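Local structure of hypothetical protein RPA1889 (Rhodopseudomonas palustris, 2I9C) at residues 20-25 / 42-47; 58-63 / 82-87; 69-74 / 99-104; 73-78 / 91-96. The protein is of unknown function but is an all-helical member of the DUF2019 family, in the tetratricopeptide-repeat clan, whose members often serve as protein-binding scaffolds. All blocks are in the same frame, centred on the assembly; numbering follows the deposited sequence.

Interaction 1. Residues 20-25 / 42-47; sequences KVTVEQ and GVMAEI
An antiparallel helical hairpin, built from helix 11-30 and helix 34-53, sets Val21 against Met44 in the buried interior of this all-helical protein. The segment axes approach to 9.6 Å with their directions 152° apart, and the CA atoms of Val21 and Met44 are the nearest pair across the two segments. Val21 divides its branches among three partners. Its CG1, anti to the carbonyl carbon, meets CG1 of Val43 at 4.0 Å, the two side chains crossing obliquely. CG2 of Val21 rests on CB of Met44, also at 4.0 Å, and reaches CD1 of Ile47 at 4.2 Å. These are ordinary van der Waals separations.

Met44, present as selenomethionine, has polar neighbours as well. Its CG lies anti to the backbone N (chi1 -174°), which puts this atom next to OG1 of Thr22; the chain then bends at chi2 and chi3. OG1 of Thr22, in the one of two modelled conformers considered here, lies 3.6 Å from CG of Met44; its hydrogen bond runs to Phe18 O, one turn earlier in its own helix, so the hydroxyl is satisfied although it faces an apolar chain. Phe18 and Gln76 add further cover to Met44. Gln25 reaches across with its chain extended beyond CG and meets the Met44 side chain at about a right angle. Its amide nitrogen donates weakly to Leu40 O on helix 34-53, and this same NE2 stands 3.4 Å from CB and 3.6 Å from SE of Met44.

Interaction 2. Residues 58-63 / 82-87; sequences QRTALL and LAVAPV. With ACT (acetate ion), chain C.
Leu63 and Ala85 make the purely apolar part of this surface contact, in which the 3-10 segment 58-63 packs on the linker that leads into helix 86-99. CD2 of Leu63 lies 3.9 Å from CB of Ala85. Beside this pair OG1 of Thr60 lies 3.7 Å from both CB and CG2 of Val84, while making a weak hydrogen bond to Asp57 O.

The charged side chain is Arg59. Its guanidinium lies obliquely against two methyl groups, with NH2 at 3.7 Å from CB of Ala83 and 4.1 Å from CG1 of Val84. The same NH2 forms a salt bridge with Asp57 and a hydrogen bond to Lys123 O. An alanine here would probably leave the Asp57 carboxylate without its mate and the methyls of Ala83 and Val84 less covered.

An acetate ion, probably from the crystallisation liquor, sits at the start of helix 86-99, where Ala85 is the N-cap residue. OXT of the acetate accepts from Val87 N at 3.2 Å, and Lys88 N is a further donor to the ion. The two segments are thus held together by van der Waals contact, while the arginine's polar bonds go to residues beyond them.

Interaction 3. Residues 69-74 / 99-104; sequences PNMQVR and SKWFPQ. With ACT (acetate ion), chain B.
OE1 of Gln72 accepts a nearly straight hydrogen bond from NE2 of Gln104, 2.8 Å long with an N-H...O angle of 171°. The donor sits somewhat tilted from the carbonyl plane of Gln72, whereas OE1 lies in the amide plane of Gln104. The two side chains cross at about a right angle and their amide planes stand 82° apart. The amide of Gln72 is held at both ends, because its NE2 donates to Gln25 OE1.

Beside this bond Met71, a selenomethionine, folds over one face of the Trp101 indole. Its CG, anti to the backbone N (chi1 -164°), lies by CD1 of Trp101, and the bends at chi2 and chi3 keep the rest of the chain folded over the indole. CB makes a CH-pi contact, 3.7 Å from the centroid of the five-membered ring of Trp101. CE lies over the same face but offset toward the rim, where it comes within 3.5 Å of CE3 of Trp101. SE, 4.9 Å from the five-membered ring centroid, adds an oblique Met-aromatic contact. CG of Met71 also packs on CB of Gln104 at 3.6 Å, which sets the aromatic contact directly beside the glutamine-glutamine hydrogen bond. Near SE lies the methyl of an acetate, probably from the crystallisation liquor, whose O takes a 3.0 Å hydrogen bond from NH1 of Arg74 at the guanidinium edge.

Asn70 N-caps helix 71-79, its OD1 accepting from Val73 N. The contact thus joins the first turn of that helix to the connection between helices 86-99 and 104-117, with Asp26 of helix 11-30 touching both glutamines and Ile96 of helix 86-99 touching Met71 and Gln104.

Interaction 4. Residues 73-78 / 91-96; sequences VRLQAA and EQLEAI. With ACT (acetate ion), chain B.
Arg74 and Gln92 cross at about a right angle, with the guanidinium and amide planes 75° apart. Gln92 has CG anti to its backbone N (chi1 178°) and then bends, and its NE2 lies 3.6 Å from CB of Arg74. That NE2 also donates to the acetate O at 2.8 Å, so one acetate oxygen is gripped from both helices, by NE2 of Gln92 and by NH1 of Arg74. The strongest polar partner of Arg74 in the protein is Tyr68 O, which accepts from NE. An alanine here would probably leave Tyr68 O without this donor and the acetate held by one side chain fewer.

Deeper in the interface the contacts are between carbons. CB of Ala78 points at the facing helix and fits between two side chains, 3.7 Å from CG of Gln92 and 3.8 Å from CD2 of Leu93. Leu75 meets Leu93 at a slant, CD1 to CD2 at 4.0 Å. CD1 of Ile96 lies against the backbone of Leu75, 3.5 Å from its CA, a tight approach for two carbons. Cys111 of helix 104-117 packs on Leu93, and Gln104 and Asp107 of that helix pack on Leu75.

The small Ala78 probably helps the backbones come close, its CA and that of Gln92 being the nearest pair. With the segment axes 9.3 Å apart and their directions differing by 147°, helices 71-79 and 86-99 form an antiparallel pair joined by a short linker, an arrangement consistent with the stacked helical hairpins of the TPR clan.

Overall arrangement
Interaction 1 comes first along the chain and closes the hairpin of helices 11-30 and 34-53; the other three follow it and interlock, the segments of interaction 2 alternating with those of interactions 3 and 4. Interactions 3 and 4 start from the same part of helix 71-79, share Val73 and Arg74, touch the same acetate and have centres about 8 Å apart. Interaction 2 lies about 11 Å from interaction 4, centre to centre, and both use helix 86-99. Helix 71-79 packs against the first hairpin through Thr22, Val23 and Met44, so it links interaction 1 to interactions 3 and 4. All four contacts therefore belong to one compact helical domain.

Interaction 1. Residues 20-25 / 42-47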
loop_
_atom_site.group_PDB
_atom_site.type_symbol
_atom_site.label_atom_id
_atom_site.label_comp_id
_atom_site.label_asym_id
_atom_site.label_seq_id
_atom_site.Cartn_x
_atom_site.Cartn_y
_atom_site.Cartn_z
ATOM N N LYS A 20 3.758 0.823 -9.967
ATOM C CA LYS A 20 4.491 1.906 -10.650
ATOM C C LYS A 20 4.390 3.207 -9.861
ATOM O O LYS A 20 5.390 3.880 -9.672
ATOM C CB LYS A 20 4.017 2.102 -12.110
ATOM C CG LYS A 20 4.859 3.105 -12.943
ATOM C CD LYS A 20 4.238 3.424 -14.302
ATOM C CE LYS A 20 5.335 3.712 -15.334
ATOM N NZ LYS A 20 5.161 5.045 -15.974
ATOM N N VAL A 21 3.188 3.567 -9.406
ATOM C CA VAL A 21 3.048 4.848 -8.686
ATOM C C VAL A 21 3.687 4.838 -7.284
ATOM O O VAL A 21 4.143 5.859 -6.794
ATOM C CB VAL A 21 1.556 5.423 -8.655
ATOM C CG1 VAL A 21 0.942 5.374 -9.986
ATOM C CG2 VAL A 21 0.708 4.669 -7.691
ATOM N N THR A 22 3.719 3.688 -6.640
ATOM C CA THR A 22 4.322 3.566 -5.337
ATOM C C THR A 22 5.870 3.479 -5.395
ATOM O O THR A 22 6.575 3.987 -4.501
ATOM C CB THR A 22 3.619 2.415 -4.644
ATOM O OG1 THR A 22 2.203 2.645 -4.789
ATOM C CG2 THR A 22 3.970 2.343 -3.185
ATOM N N VAL A 23 6.406 2.873 -6.460
ATOM C CA VAL A 23 7.862 3.025 -6.757
ATOM C C VAL A 23 8.191 4.520 -6.915
ATOM O O VAL A 23 9.152 5.036 -6.353
ATOM C CB VAL A 23 8.230 2.252 -8.049
ATOM C CG1 VAL A 23 9.555 2.739 -8.653
ATOM C CG2 VAL A 23 8.312 0.735 -7.737
ATOM N N GLU A 24 7.390 5.226 -7.708
ATOM C CA GLU A 24 7.604 6.644 -7.878
ATOM C C GLU A 24 7.405 7.443 -6.587
ATOM O O GLU A 24 8.092 8.437 -6.400
ATOM C CB GLU A 24 6.760 7.185 -9.019
ATOM C CG GLU A 24 7.235 6.638 -10.388
ATOM C CD GLU A 24 6.382 7.146 -11.560
ATOM O OE1 GLU A 24 5.838 8.279 -11.468
ATOM O OE2 GLU A 24 6.255 6.396 -12.572
ATOM N N GLN A 25 6.507 7.013 -5.697
ATOM C CA GLN A 25 6.456 7.569 -4.312
ATOM C C GLN A 25 7.797 7.474 -3.605
ATOM O O GLN A 25 8.323 8.471 -3.090
ATOM C CB GLN A 25 5.387 6.898 -3.441
ATOM C CG GLN A 25 3.921 7.300 -3.780
ATOM C CD GLN A 25 2.954 6.415 -3.033
ATOM O OE1 GLN A 25 3.296 5.887 -1.994
ATOM N NE2 GLN A 25 1.774 6.194 -3.579
ATOM N N GLY A 42 -2.311 10.163 -3.734
ATOM C CA GLY A 42 -3.724 10.263 -4.152
ATOM C C GLY A 42 -4.085 9.264 -5.253
ATOM O O GLY A 42 -5.135 8.608 -5.199
ATOM N N VAL A 43 -3.235 9.159 -6.264
ATOM C CA VAL A 43 -3.465 8.176 -7.336
ATOM C C VAL A 43 -3.543 6.756 -6.778
ATOM O O VAL A 43 -4.452 5.970 -7.137
ATOM C CB VAL A 43 -2.385 8.261 -8.452
ATOM C CG1 VAL A 43 -2.618 7.178 -9.471
ATOM C CG2 VAL A 43 -2.477 9.602 -9.149
HETATM N N MSE A 44 -2.576 6.419 -5.911
HETATM C CA MSE A 44 -2.526 5.112 -5.298
HETATM C C MSE A 44 -3.824 4.791 -4.563
HETATM O O MSE A 44 -4.348 3.679 -4.681
HETATM C CB MSE A 44 -1.344 5.055 -4.305
HETATM C CG MSE A 44 -1.107 3.646 -3.707
HETATM SE SE MSE A 44 -0.385 3.852 -1.867
HETATM C CE MSE A 44 -1.810 4.736 -1.044
ATOM N N ALA A 45 -4.294 5.752 -3.761
ATOM C CA ALA A 45 -5.545 5.632 -3.004
ATOM C C ALA A 45 -6.751 5.421 -3.887
ATOM O O ALA A 45 -7.629 4.605 -3.561
ATOM C CB ALA A 45 -5.776 6.906 -2.085
ATOM N N GLU A 46 -6.821 6.167 -4.999
ATOM C CA GLU A 46 -7.857 5.929 -5.997
ATOM C C GLU A 46 -7.825 4.524 -6.565
ATOM O O GLU A 46 -8.873 3.894 -6.746
ATOM C CB GLU A 46 -7.753 6.919 -7.138
ATOM C CG GLU A 46 -7.987 8.307 -6.637
ATOM C CD GLU A 46 -8.066 9.288 -7.745
ATOM O OE1 GLU A 46 -8.931 9.067 -8.619
ATOM O OE2 GLU A 46 -7.273 10.263 -7.741
ATOM N N ILE A 47 -6.622 4.015 -6.816
ATOM C CA ILE A 47 -6.483 2.626 -7.287
ATOM C C ILE A 47 -7.031 1.624 -6.266
ATOM O O ILE A 47 -7.785 0.725 -6.640
ATOM C CB ILE A 47 -5.018 2.272 -7.679
ATOM C CG1 ILE A 47 -4.563 3.111 -8.897
ATOM C CG2 ILE A 47 -4.892 0.785 -8.032
ATOM C CD1 ILE A 47 -3.020 3.228 -9.020
#

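Interaction 2. Residues 58-63 / 82-87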
loop_
_atom_site.group_PDB
_atom_site.type_symbol
_atom_site.label_atom_id
_atom_site.label_comp_id
_atom_site.label_asym_id
_atom_site.label_seq_id
_atom_site.Cartn_x
_atom_site.Cartn_y
_atom_site.Cartn_z
ATOM N N GLN A 58 -11.250 -6.513 -4.530
ATOM C CA GLN A 58 -10.076 -6.922 -5.317
ATOM C C GLN A 58 -8.793 -6.302 -4.756
ATOM O O GLN A 58 -7.746 -6.476 -5.320
ATOM C CB GLN A 58 -10.228 -6.577 -6.810
ATOM C CG GLN A 58 -11.208 -7.467 -7.568
ATOM C CD GLN A 58 -10.859 -8.928 -7.441
ATOM O OE1 GLN A 58 -9.702 -9.353 -7.703
ATOM N NE2 GLN A 58 -11.848 -9.726 -7.020
ATOM N N ARG A 59 -8.863 -5.634 -3.600
ATOM C CA ARG A 59 -7.606 -5.313 -2.887
ATOM C C ARG A 59 -6.771 -6.579 -2.625
ATOM O O ARG A 59 -5.556 -6.505 -2.442
ATOM C CB ARG A 59 -7.887 -4.574 -1.566
ATOM C CG ARG A 59 -8.355 -3.141 -1.749
ATOM C CD ARG A 59 -8.708 -2.464 -0.401
ATOM N NE ARG A 59 -9.832 -3.106 0.304
ATOM C CZ ARG A 59 -10.311 -2.698 1.484
ATOM N NH1 ARG A 59 -9.815 -1.627 2.048
ATOM N NH2 ARG A 59 -11.309 -3.332 2.070
ATOM N N THR A 60 -7.436 -7.729 -2.561
ATOM C CA THR A 60 -6.788 -9.020 -2.463
ATOM C C THR A 60 -5.709 -9.213 -3.553
ATOM O O THR A 60 -4.683 -9.866 -3.336
ATOM C CB THR A 60 -7.855 -10.157 -2.538
ATOM O OG1 THR A 60 -8.628 -10.119 -1.335
ATOM C CG2 THR A 60 -7.199 -11.497 -2.571
ATOM N N ALA A 61 -5.911 -8.596 -4.710
ATOM C CA ALA A 61 -4.948 -8.745 -5.765
ATOM C C ALA A 61 -3.602 -8.054 -5.444
ATOM O O ALA A 61 -2.593 -8.397 -6.073
ATOM C CB ALA A 61 -5.548 -8.215 -7.101
ATOM N N LEU A 62 -3.579 -7.115 -4.469
ATOM C CA LEU A 62 -2.319 -6.430 -4.088
ATOM C C LEU A 62 -1.361 -7.305 -3.279
ATOM O O LEU A 62 -0.184 -6.962 -3.088
ATOM C CB LEU A 62 -2.607 -5.131 -3.288
ATOM C CG LEU A 62 -3.454 -4.102 -4.040
ATOM C CD1 LEU A 62 -3.936 -3.007 -3.036
ATOM C CD2 LEU A 62 -2.638 -3.543 -5.229
ATOM N N LEU A 63 -1.877 -8.419 -2.767
ATOM C CA LEU A 63 -1.049 -9.371 -2.068
ATOM C C LEU A 63 0.168 -9.832 -2.925
ATOM O O LEU A 63 1.228 -10.112 -2.362
ATOM C CB LEU A 63 -1.899 -10.568 -1.591
ATOM C CG LEU A 63 -2.919 -10.426 -0.437
ATOM C CD1 LEU A 63 -3.682 -11.744 -0.259
ATOM C CD2 LEU A 63 -2.205 -10.108 0.902
ATOM N N LEU A 82 -4.745 -4.913 4.942
ATOM C CA LEU A 82 -5.087 -5.317 6.324
ATOM C C LEU A 82 -6.557 -5.734 6.460
ATOM O O LEU A 82 -6.866 -6.607 7.241
ATOM C CB LEU A 82 -4.770 -4.222 7.348
ATOM C CG LEU A 82 -3.288 -4.062 7.714
ATOM C CD1 LEU A 82 -3.027 -2.601 8.176
ATOM C CD2 LEU A 82 -2.946 -5.044 8.821
ATOM N N ALA A 83 -7.451 -5.128 5.680
ATOM C CA ALA A 83 -8.860 -5.463 5.805
ATOM C C ALA A 83 -9.169 -6.802 5.171
ATOM O O ALA A 83 -9.938 -7.572 5.729
ATOM C CB ALA A 83 -9.747 -4.368 5.211
ATOM N N VAL A 84 -8.581 -7.088 4.010
ATOM C CA VAL A 84 -8.938 -8.301 3.274
ATOM C C VAL A 84 -8.100 -9.510 3.679
ATOM O O VAL A 84 -8.477 -10.645 3.389
ATOM C CB VAL A 84 -8.892 -8.109 1.731
ATOM C CG1 VAL A 84 -9.900 -7.063 1.294
ATOM C CG2 VAL A 84 -7.451 -7.749 1.226
ATOM N N ALA A 85 -6.953 -9.275 4.321
ATOM C CA ALA A 85 -6.019 -10.362 4.664
ATOM C C ALA A 85 -5.236 -9.951 5.905
ATOM O O ALA A 85 -4.029 -9.659 5.811
ATOM C CB ALA A 85 -5.075 -10.645 3.501
ATOM N N PRO A 86 -5.926 -9.872 7.064
ATOM C CA PRO A 86 -5.266 -9.260 8.225
ATOM C C PRO A 86 -4.019 -9.994 8.673
ATOM O O PRO A 86 -3.034 -9.333 9.029
ATOM C CB PRO A 86 -6.350 -9.277 9.327
ATOM C CG PRO A 86 -7.356 -10.260 8.890
ATOM C CD PRO A 86 -7.317 -10.283 7.374
ATOM N N VAL A 87 -4.057 -11.332 8.646
ATOM C CA VAL A 87 -2.919 -12.163 9.068
ATOM C C VAL A 87 -1.685 -11.962 8.151
ATOM O O VAL A 87 -0.591 -11.623 8.639
ATOM C CB VAL A 87 -3.293 -13.671 9.167
ATOM C CG1 VAL A 87 -2.030 -14.552 9.267
ATOM C CG2 VAL A 87 -4.229 -13.921 10.358
HETATM C C ACT C . -5.583 -13.753 6.029
HETATM O O ACT C . -4.423 -13.431 5.809
HETATM O OXT ACT C . -6.050 -13.338 7.112
HETATM C CH3 ACT C . -6.329 -14.525 5.011
#

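Interaction 3. Residues 69-74 / 99-104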
loop_
_atom_site.group_PDB
_atom_site.type_symbol
_atom_site.label_atom_id
_atom_site.label_comp_id
_atom_site.label_asym_id
_atom_site.label_seq_id
_atom_site.Cartn_x
_atom_site.Cartn_y
_atom_site.Cartn_z
ATOM N N PRO A 69 10.285 -5.777 -5.423
ATOM C CA PRO A 69 11.563 -5.253 -4.916
ATOM C C PRO A 69 11.545 -3.719 -4.699
ATOM O O PRO A 69 12.293 -2.959 -5.349
ATOM C CB PRO A 69 12.561 -5.668 -6.018
ATOM C CG PRO A 69 11.746 -5.571 -7.298
ATOM C CD PRO A 69 10.372 -6.133 -6.872
ATOM N N ASN A 70 10.698 -3.253 -3.789
ATOM C CA ASN A 70 10.684 -1.855 -3.416
ATOM C C ASN A 70 9.947 -1.785 -2.081
ATOM O O ASN A 70 8.883 -2.373 -1.932
ATOM C CB ASN A 70 10.027 -0.959 -4.479
ATOM C CG ASN A 70 10.068 0.515 -4.095
ATOM O OD1 ASN A 70 9.311 0.955 -3.232
ATOM N ND2 ASN A 70 10.911 1.298 -4.774
HETATM N N MSE A 71 10.536 -1.131 -1.103
HETATM C CA MSE A 71 9.999 -1.227 0.267
HETATM C C MSE A 71 8.738 -0.385 0.405
HETATM O O MSE A 71 7.821 -0.726 1.189
HETATM C CB MSE A 71 11.036 -0.764 1.301
HETATM C CG MSE A 71 10.699 -1.196 2.750
HETATM SE SE MSE A 71 10.657 -3.239 2.853
HETATM C CE MSE A 71 12.588 -3.670 2.921
ATOM N N GLN A 72 8.679 0.717 -0.331
ATOM C CA GLN A 72 7.454 1.503 -0.338
ATOM C C GLN A 72 6.265 0.712 -0.917
ATOM O O GLN A 72 5.142 0.821 -0.418
ATOM C CB GLN A 72 7.662 2.838 -1.086
ATOM C CG GLN A 72 6.429 3.841 -1.004
ATOM C CD GLN A 72 6.261 4.468 0.375
ATOM O OE1 GLN A 72 7.080 4.248 1.269
ATOM N NE2 GLN A 72 5.210 5.297 0.536
ATOM N N VAL A 73 6.506 -0.047 -1.999
ATOM C CA VAL A 73 5.467 -0.875 -2.606
ATOM C C VAL A 73 4.995 -1.897 -1.559
ATOM O O VAL A 73 3.801 -2.047 -1.342
ATOM C CB VAL A 73 5.963 -1.568 -3.922
ATOM C CG1 VAL A 73 4.884 -2.453 -4.545
ATOM C CG2 VAL A 73 6.328 -0.479 -4.956
ATOM N N ARG A 74 5.939 -2.595 -0.935
ATOM C CA ARG A 74 5.597 -3.618 0.034
ATOM C C ARG A 74 4.789 -3.041 1.196
ATOM O O ARG A 74 3.819 -3.672 1.632
ATOM C CB ARG A 74 6.874 -4.285 0.570
ATOM C CG ARG A 74 7.627 -5.099 -0.497
ATOM C CD ARG A 74 8.742 -5.956 0.155
ATOM N NE ARG A 74 9.439 -6.757 -0.868
ATOM C CZ ARG A 74 10.217 -7.802 -0.629
ATOM N NH1 ARG A 74 10.422 -8.228 0.605
ATOM N NH2 ARG A 74 10.802 -8.447 -1.643
ATOM N N SER A 99 13.148 -5.511 9.280
ATOM C CA SER A 99 14.210 -5.156 8.301
ATOM C C SER A 99 14.972 -3.882 8.707
ATOM O O SER A 99 16.066 -3.657 8.196
ATOM C CB SER A 99 13.645 -4.997 6.872
ATOM O OG SER A 99 12.921 -3.786 6.742
ATOM N N LYS A 100 14.367 -3.042 9.574
ATOM C CA LYS A 100 14.983 -1.810 10.057
ATOM C C LYS A 100 15.293 -0.869 8.894
ATOM O O LYS A 100 16.231 -0.065 8.959
ATOM C CB LYS A 100 16.248 -2.119 10.901
ATOM C CG LYS A 100 15.990 -3.066 12.082
ATOM C CD LYS A 100 17.259 -3.502 12.815
ATOM C CE LYS A 100 18.151 -4.505 11.994
ATOM N NZ LYS A 100 19.467 -5.005 12.698
ATOM N N TRP A 101 14.501 -0.981 7.819
ATOM C CA TRP A 101 14.656 -0.167 6.638
ATOM C C TRP A 101 13.834 1.096 6.796
ATOM O O TRP A 101 12.629 1.068 6.654
ATOM C CB TRP A 101 14.130 -0.952 5.447
ATOM C CG TRP A 101 14.216 -0.325 4.082
ATOM C CD1 TRP A 101 13.598 0.812 3.607
ATOM C CD2 TRP A 101 14.915 -0.898 2.984
ATOM N NE1 TRP A 101 13.901 0.977 2.269
ATOM C CE2 TRP A 101 14.672 -0.082 1.857
ATOM C CE3 TRP A 101 15.671 -2.072 2.836
ATOM C CZ2 TRP A 101 15.229 -0.350 0.615
ATOM C CZ3 TRP A 101 16.222 -2.359 1.564
ATOM C CH2 TRP A 101 15.965 -1.513 0.477
ATOM N N PHE A 102 14.505 2.212 7.012
ATOM C CA PHE A 102 13.795 3.442 7.322
ATOM C C PHE A 102 13.660 4.348 6.075
ATOM O O PHE A 102 14.540 4.371 5.206
ATOM C CB PHE A 102 14.425 4.123 8.553
ATOM C CG PHE A 102 14.119 3.373 9.863
ATOM C CD1 PHE A 102 15.129 2.731 10.563
ATOM C CD2 PHE A 102 12.793 3.266 10.338
ATOM C CE1 PHE A 102 14.860 2.035 11.727
ATOM C CE2 PHE A 102 12.525 2.550 11.515
ATOM C CZ PHE A 102 13.555 1.935 12.201
ATOM N N PRO A 103 12.564 5.106 5.991
ATOM C CA PRO A 103 11.525 5.321 7.028
ATOM C C PRO A 103 10.328 4.327 6.995
ATOM O O PRO A 103 9.466 4.395 7.880
ATOM C CB PRO A 103 11.044 6.740 6.680
ATOM C CG PRO A 103 11.016 6.720 5.189
ATOM C CD PRO A 103 12.287 5.925 4.786
ATOM N N GLN A 104 10.264 3.435 5.990
ATOM C CA GLN A 104 9.147 2.478 5.884
ATOM C C GLN A 104 8.951 1.660 7.172
ATOM O O GLN A 104 7.799 1.417 7.569
ATOM C CB GLN A 104 9.327 1.498 4.700
ATOM C CG GLN A 104 9.018 2.179 3.323
ATOM C CD GLN A 104 10.126 3.133 2.868
ATOM O OE1 GLN A 104 11.278 3.055 3.320
ATOM N NE2 GLN A 104 9.780 4.048 1.969
HETATM C C ACT B . 10.713 -7.294 3.942
HETATM O O ACT B . 9.651 -7.040 3.259
HETATM O OXT ACT B . 11.519 -8.373 3.857
HETATM C CH3 ACT B . 10.909 -6.245 4.903
#

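Interaction 4. Residues 73-78 / 91-96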
loop_
_atom_site.group_PDB
_atom_site.type_symbol
_atom_site.label_atom_id
_atom_site.label_comp_id
_atom_site.label_asym_id
_atom_site.label_seq_id
_atom_site.Cartn_x
_atom_site.Cartn_y
_atom_site.Cartn_z
ATOM N N VAL A 73 6.506 -0.047 -1.999
ATOM C CA VAL A 73 5.467 -0.875 -2.606
ATOM C C VAL A 73 4.995 -1.897 -1.559
ATOM O O VAL A 73 3.801 -2.047 -1.342
ATOM C CB VAL A 73 5.963 -1.568 -3.922
ATOM C CG1 VAL A 73 4.884 -2.453 -4.545
ATOM C CG2 VAL A 73 6.328 -0.479 -4.956
ATOM N N ARG A 74 5.939 -2.595 -0.935
ATOM C CA ARG A 74 5.597 -3.618 0.034
ATOM C C ARG A 74 4.789 -3.041 1.196
ATOM O O ARG A 74 3.819 -3.672 1.632
ATOM C CB ARG A 74 6.874 -4.285 0.570
ATOM C CG ARG A 74 7.627 -5.099 -0.497
ATOM C CD ARG A 74 8.742 -5.956 0.155
ATOM N NE ARG A 74 9.439 -6.757 -0.868
ATOM C CZ ARG A 74 10.217 -7.802 -0.629
ATOM N NH1 ARG A 74 10.422 -8.228 0.605
ATOM N NH2 ARG A 74 10.802 -8.447 -1.643
ATOM N N LEU A 75 5.239 -1.891 1.725
ATOM C CA LEU A 75 4.572 -1.199 2.841
ATOM C C LEU A 75 3.132 -0.834 2.504
ATOM O O LEU A 75 2.190 -1.129 3.241
ATOM C CB LEU A 75 5.329 0.095 3.246
ATOM C CG LEU A 75 4.606 1.001 4.264
ATOM C CD1 LEU A 75 4.529 0.363 5.618
ATOM C CD2 LEU A 75 5.412 2.306 4.359
ATOM N N GLN A 76 2.959 -0.177 1.376
ATOM C CA GLN A 76 1.646 0.295 0.990
ATOM C C GLN A 76 0.706 -0.865 0.686
ATOM O O GLN A 76 -0.457 -0.799 1.001
ATOM C CB GLN A 76 1.732 1.272 -0.189
ATOM C CG GLN A 76 2.300 2.656 0.235
ATOM C CD GLN A 76 1.634 3.190 1.484
ATOM O OE1 GLN A 76 0.427 3.353 1.519
ATOM N NE2 GLN A 76 2.425 3.458 2.518
ATOM N N ALA A 77 1.232 -1.906 0.058
ATOM C CA ALA A 77 0.440 -3.102 -0.249
ATOM C C ALA A 77 -0.030 -3.805 1.045
ATOM O O ALA A 77 -1.189 -4.219 1.134
ATOM C CB ALA A 77 1.241 -4.106 -1.165
ATOM N N ALA A 78 0.840 -3.877 2.045
ATOM C CA ALA A 78 0.481 -4.470 3.316
ATOM C C ALA A 78 -0.505 -3.588 4.063
ATOM O O ALA A 78 -1.505 -4.072 4.609
ATOM C CB ALA A 78 1.739 -4.741 4.162
ATOM N N GLU A 91 1.787 -9.891 9.058
ATOM C CA GLU A 91 3.070 -10.586 8.874
ATOM C C GLU A 91 4.067 -9.783 8.016
ATOM O O GLU A 91 5.265 -9.702 8.340
ATOM C CB GLU A 91 2.819 -11.969 8.270
ATOM C CG GLU A 91 4.089 -12.831 8.033
ATOM C CD GLU A 91 3.815 -14.167 7.281
ATOM O OE1 GLU A 91 3.107 -14.165 6.228
ATOM O OE2 GLU A 91 4.344 -15.221 7.750
ATOM N N GLN A 92 3.591 -9.219 6.914
ATOM C CA GLN A 92 4.436 -8.372 6.077
ATOM C C GLN A 92 4.846 -7.092 6.818
ATOM O O GLN A 92 6.002 -6.735 6.807
ATOM C CB GLN A 92 3.774 -8.043 4.733
ATOM C CG GLN A 92 4.597 -7.100 3.813
ATOM C CD GLN A 92 5.979 -7.601 3.464
ATOM O OE1 GLN A 92 6.237 -8.825 3.392
ATOM N NE2 GLN A 92 6.895 -6.661 3.254
ATOM N N LEU A 93 3.932 -6.460 7.534
ATOM C CA LEU A 93 4.321 -5.270 8.266
ATOM C C LEU A 93 5.386 -5.601 9.284
ATOM O O LEU A 93 6.276 -4.797 9.503
ATOM C CB LEU A 93 3.106 -4.613 8.932
ATOM C CG LEU A 93 2.036 -3.984 8.038
ATOM C CD1 LEU A 93 0.860 -3.509 8.909
ATOM C CD2 LEU A 93 2.650 -2.782 7.251
ATOM N N GLU A 94 5.263 -6.771 9.934
ATOM C CA GLU A 94 6.214 -7.222 10.934
ATOM C C GLU A 94 7.584 -7.431 10.312
ATOM O O GLU A 94 8.556 -7.042 10.909
ATOM C CB GLU A 94 5.716 -8.478 11.657
ATOM C CG GLU A 94 4.556 -8.137 12.645
ATOM C CD GLU A 94 3.870 -9.338 13.294
ATOM O OE1 GLU A 94 3.938 -10.486 12.771
ATOM O OE2 GLU A 94 3.215 -9.101 14.330
ATOM N N ALA A 95 7.645 -8.053 9.133
ATOM C CA ALA A 95 8.905 -8.193 8.327
ATOM C C ALA A 95 9.547 -6.851 7.952
ATOM O O ALA A 95 10.767 -6.719 7.997
ATOM C CB ALA A 95 8.647 -9.017 7.069
ATOM N N ILE A 96 8.729 -5.882 7.524
ATOM C CA ILE A 96 9.218 -4.516 7.290
ATOM C C ILE A 96 9.825 -3.895 8.566
ATOM O O ILE A 96 10.964 -3.418 8.540
ATOM C CB ILE A 96 8.123 -3.605 6.625
ATOM C CG1 ILE A 96 7.679 -4.244 5.295
ATOM C CG2 ILE A 96 8.661 -2.120 6.429
ATOM C CD1 ILE A 96 6.471 -3.479 4.640
HETATM C C ACT B . 10.713 -7.294 3.942
HETATM O O ACT B . 9.651 -7.040 3.259
HETATM O OXT ACT B . 11.519 -8.373 3.857
HETATM C CH3 ACT B . 10.909 -6.245 4.903
#